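Local coordinates for protein-tyrosine-phosphatase PTP1 (Arabidopsis thaliana, PDB 6KRW) that removes phosphate from phosphotyrosine in proteins, dephosphorylates the MAP kinase MPK6 and, together with MKP1, modulates plant defence responses, at residues 68-78 and 87-95. Residues are numbered along the deposited sequence; the frame is centred on the assembly and turned at random.
Sequences VVPFDKNRIVL and KGYVNASLI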
loop_
_atom_site.group_PDB
_atom_site.type_symbol
_atom_site.label_atom_id
_atom_site.label_comp_id
_atom_site.label_asym_id
_atom_site.label_seq_id
_atom_site.Cartn_x
_atom_site.Cartn_y
_atom_site.Cartn_z
ATOM N N VAL A 68 10.722 -4.267 11.206
ATOM C CA VAL A 68 9.519 -4.147 10.344
ATOM C C VAL A 68 9.416 -5.420 9.523
ATOM O O VAL A 68 10.138 -5.609 8.538
ATOM C CB VAL A 68 9.527 -2.906 9.438
ATOM C CG1 VAL A 68 8.229 -2.859 8.634
ATOM C CG2 VAL A 68 9.714 -1.637 10.254
ATOM N N VAL A 69 8.592 -6.339 9.998
ATOM C CA VAL A 69 8.460 -7.704 9.465
ATOM C C VAL A 69 6.981 -8.059 9.533
ATOM O O VAL A 69 6.246 -7.512 10.366
ATOM C CB VAL A 69 9.287 -8.717 10.268
ATOM C CG1 VAL A 69 10.771 -8.485 10.104
ATOM C CG2 VAL A 69 8.907 -8.724 11.740
ATOM N N PRO A 70 6.533 -8.979 8.655
ATOM C CA PRO A 70 5.149 -9.440 8.691
ATOM C C PRO A 70 4.933 -10.473 9.810
ATOM O O PRO A 70 5.814 -11.258 10.100
ATOM C CB PRO A 70 4.943 -10.095 7.325
ATOM C CG PRO A 70 6.320 -10.685 7.031
ATOM C CD PRO A 70 7.294 -9.633 7.575
ATOM N N PHE A 71 3.729 -10.417 10.347
ATOM C CA PHE A 71 3.260 -11.476 11.275
ATOM C C PHE A 71 3.139 -12.793 10.540
ATOM O O PHE A 71 2.722 -12.856 9.363
ATOM C CB PHE A 71 1.910 -11.055 11.842
ATOM C CG PHE A 71 1.902 -9.737 12.550
ATOM C CD1 PHE A 71 2.848 -9.436 13.526
ATOM C CD2 PHE A 71 0.920 -8.796 12.299
ATOM C CE1 PHE A 71 2.823 -8.217 14.186
ATOM C CE2 PHE A 71 0.897 -7.569 12.944
ATOM C CZ PHE A 71 1.848 -7.283 13.886
ATOM N N ASP A 72 3.416 -13.887 11.241
ATOM C CA ASP A 72 3.197 -15.229 10.666
ATOM C C ASP A 72 1.754 -15.395 10.196
ATOM O O ASP A 72 1.539 -16.063 9.163
ATOM C CB ASP A 72 3.529 -16.311 11.689
ATOM C CG ASP A 72 4.987 -16.382 12.089
ATOM O OD1 ASP A 72 5.854 -16.056 11.263
ATOM O OD2 ASP A 72 5.293 -16.812 13.219
ATOM N N LYS A 73 0.787 -14.818 10.926
ATOM C CA LYS A 73 -0.634 -15.149 10.674
ATOM C C LYS A 73 -1.091 -14.672 9.289
ATOM O O LYS A 73 -2.012 -15.248 8.754
ATOM C CB LYS A 73 -1.526 -14.553 11.755
ATOM C CG LYS A 73 -1.588 -13.046 11.793
ATOM C CD LYS A 73 -2.515 -12.479 12.866
ATOM C CE LYS A 73 -2.556 -10.956 12.823
ATOM N NZ LYS A 73 -3.046 -10.466 11.511
ATOM N N ASN A 74 -0.444 -13.624 8.735
ATOM C CA ASN A 74 -0.969 -13.046 7.465
ATOM C C ASN A 74 0.171 -12.697 6.524
ATOM O O ASN A 74 -0.123 -11.923 5.589
ATOM C CB ASN A 74 -1.879 -11.855 7.713
ATOM C CG ASN A 74 -1.103 -10.647 8.213
ATOM O OD1 ASN A 74 -0.148 -10.805 8.982
ATOM N ND2 ASN A 74 -1.526 -9.444 7.797
ATOM N N ARG A 75 1.347 -13.235 6.682
ATOM C CA ARG A 75 2.449 -12.972 5.740
ATOM C C ARG A 75 2.079 -13.599 4.406
ATOM O O ARG A 75 1.359 -14.617 4.328
ATOM C CB ARG A 75 3.775 -13.508 6.249
ATOM C CG ARG A 75 3.876 -15.020 6.359
ATOM C CD ARG A 75 5.168 -15.454 7.007
ATOM N NE ARG A 75 5.268 -16.907 6.980
ATOM C CZ ARG A 75 5.793 -17.636 6.032
ATOM N NH1 ARG A 75 6.358 -17.062 4.958
ATOM N NH2 ARG A 75 5.747 -18.958 6.132
ATOM N N ILE A 76 2.550 -12.990 3.328
ATOM C CA ILE A 76 2.406 -13.582 1.992
ATOM C C ILE A 76 3.483 -14.639 1.791
ATOM O O ILE A 76 4.660 -14.372 2.008
ATOM C CB ILE A 76 2.505 -12.492 0.902
ATOM C CG1 ILE A 76 1.503 -11.365 1.145
ATOM C CG2 ILE A 76 2.348 -13.109 -0.482
ATOM C CD1 ILE A 76 0.032 -11.784 1.137
ATOM N N VAL A 77 3.064 -15.844 1.410
ATOM C CA VAL A 77 3.982 -16.977 1.241
ATOM C C VAL A 77 4.208 -17.217 -0.251
ATOM O O VAL A 77 3.242 -17.359 -1.005
ATOM C CB VAL A 77 3.377 -18.217 1.921
ATOM C CG1 VAL A 77 4.286 -19.406 1.764
ATOM C CG2 VAL A 77 3.035 -17.956 3.373
ATOM N N LEU A 78 5.461 -17.359 -0.625
ATOM C CA LEU A 78 5.822 -17.846 -1.980
ATOM C C LEU A 78 5.556 -19.353 -2.009
ATOM O O LEU A 78 6.146 -20.082 -1.192
ATOM C CB LEU A 78 7.278 -17.529 -2.298
ATOM C CG LEU A 78 7.612 -16.042 -2.395
ATOM C CD1 LEU A 78 9.098 -15.874 -2.575
ATOM C CD2 LEU A 78 6.829 -15.349 -3.505
ATOM N N LYS A 87 10.517 -21.239 4.160
ATOM C CA LYS A 87 9.043 -21.247 4.340
ATOM C C LYS A 87 8.398 -20.175 3.444
ATOM O O LYS A 87 7.433 -19.534 3.869
ATOM C CB LYS A 87 8.673 -21.085 5.816
ATOM C CG LYS A 87 9.255 -22.150 6.749
ATOM C CD LYS A 87 8.783 -22.015 8.179
ATOM C CE LYS A 87 9.268 -23.136 9.074
ATOM N NZ LYS A 87 10.665 -22.923 9.506
ATOM N N GLY A 88 8.948 -19.984 2.237
ATOM C CA GLY A 88 8.278 -19.104 1.273
ATOM C C GLY A 88 8.356 -17.631 1.636
ATOM O O GLY A 88 7.486 -16.871 1.195
ATOM N N TYR A 89 9.352 -17.239 2.413
ATOM C CA TYR A 89 9.313 -15.929 3.093
ATOM C C TYR A 89 9.556 -14.761 2.116
ATOM O O TYR A 89 10.535 -14.728 1.369
ATOM C CB TYR A 89 10.347 -15.866 4.216
ATOM C CG TYR A 89 10.314 -14.532 4.888
ATOM C CD1 TYR A 89 9.260 -14.177 5.703
ATOM C CD2 TYR A 89 11.279 -13.563 4.619
ATOM C CE1 TYR A 89 9.176 -12.924 6.279
ATOM C CE2 TYR A 89 11.209 -12.303 5.184
ATOM C CZ TYR A 89 10.147 -11.967 6.002
ATOM O OH TYR A 89 10.021 -10.745 6.574
ATOM N N VAL A 90 8.667 -13.802 2.202
ATOM C CA VAL A 90 8.853 -12.440 1.659
ATOM C C VAL A 90 8.325 -11.458 2.695
ATOM O O VAL A 90 7.346 -11.766 3.412
ATOM C CB VAL A 90 8.189 -12.323 0.286
ATOM C CG1 VAL A 90 6.742 -12.687 0.289
ATOM C CG2 VAL A 90 8.367 -10.922 -0.297
ATOM N N ASN A 91 8.956 -10.301 2.824
ATOM C CA ASN A 91 8.519 -9.267 3.782
ATOM C C ASN A 91 7.289 -8.586 3.203
ATOM O O ASN A 91 7.414 -7.550 2.524
ATOM C CB ASN A 91 9.655 -8.343 4.162
ATOM C CG ASN A 91 9.295 -7.473 5.339
ATOM O OD1 ASN A 91 8.177 -6.958 5.427
ATOM N ND2 ASN A 91 10.254 -7.282 6.236
ATOM N N ALA A 92 6.117 -9.159 3.428
ATOM C CA ALA A 92 4.883 -8.708 2.772
ATOM C C ALA A 92 3.706 -9.204 3.599
ATOM O O ALA A 92 3.770 -10.379 4.079
ATOM C CB ALA A 92 4.785 -9.232 1.362
ATOM N N SER A 93 2.718 -8.360 3.773
ATOM C CA SER A 93 1.548 -8.615 4.643
ATOM C C SER A 93 0.260 -8.431 3.869
ATOM O O SER A 93 0.120 -7.448 3.115
ATOM C CB SER A 93 1.563 -7.629 5.782
ATOM O OG SER A 93 2.747 -7.704 6.528
ATOM N N LEU A 94 -0.706 -9.321 4.012
ATOM C CA LEU A 94 -2.070 -9.123 3.520
ATOM C C LEU A 94 -2.833 -8.141 4.379
ATOM O O LEU A 94 -2.997 -8.373 5.596
ATOM C CB LEU A 94 -2.835 -10.433 3.475
ATOM C CG LEU A 94 -4.212 -10.326 2.842
ATOM C CD1 LEU A 94 -4.112 -9.960 1.370
ATOM C CD2 LEU A 94 -4.982 -11.611 3.038
ATOM N N ILE A 95 -3.284 -7.042 3.785
ATOM C CA ILE A 95 -4.125 -6.039 4.445
ATOM C C ILE A 95 -5.507 -6.186 3.879
ATOM O O ILE A 95 -5.732 -5.914 2.696
ATOM C CB ILE A 95 -3.575 -4.610 4.269
ATOM C CG1 ILE A 95 -2.084 -4.520 4.543
ATOM C CG2 ILE A 95 -4.380 -3.632 5.097
ATOM C CD1 ILE A 95 -1.677 -4.904 5.943
HETATM O O HOH W 1 1.867 -9.030 8.720
HETATM O O HOH W 2 6.327 -14.341 4.050
#
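R75 reaches along 87-95 and grips the carbonyl of K87 end-on. Its CB lies 3.8 Å from A92 O; with chi1 at 66°, CG sits between the backbone N and carbonyl carbon, and the chain then runs extended to NE. At the tip, NH1 and NH2 each donate to K87 O at 2.9 Å, in the guanidinium plane; the N-H angles of 142° and 144° are bent, as one shared oxygen requires. NH1 also donates to a water that accepts from V90 N and donates to I76 O, while V77 CG2 lies above one guanidinium face, toward its rim. With an alanine here, K87 O would probably lose both donors and the water one of its partners.

R75 and S93 form an antiparallel non-hydrogen-bonded pair, CA to CA 4.6 Å. I76 N donates to A92 O (3.0 Å) and L78 N to G88 O (2.8 Å). L94 N donates to N74 O, and N74 ND2 returns a bond to L94 O (2.9 Å) besides one to Q277 O. N91 ND2 meets a lone pair of V68 O at 2.8 Å; N91 ND2 also bonds N63 OD1. Polar side chains thus divide the work: R75 holds the K87 loop to strand 75-77, N74 binds edge strand 92-95, and N91 holds the loop at V68, which neighbours I241, a probable substrate-binding residue.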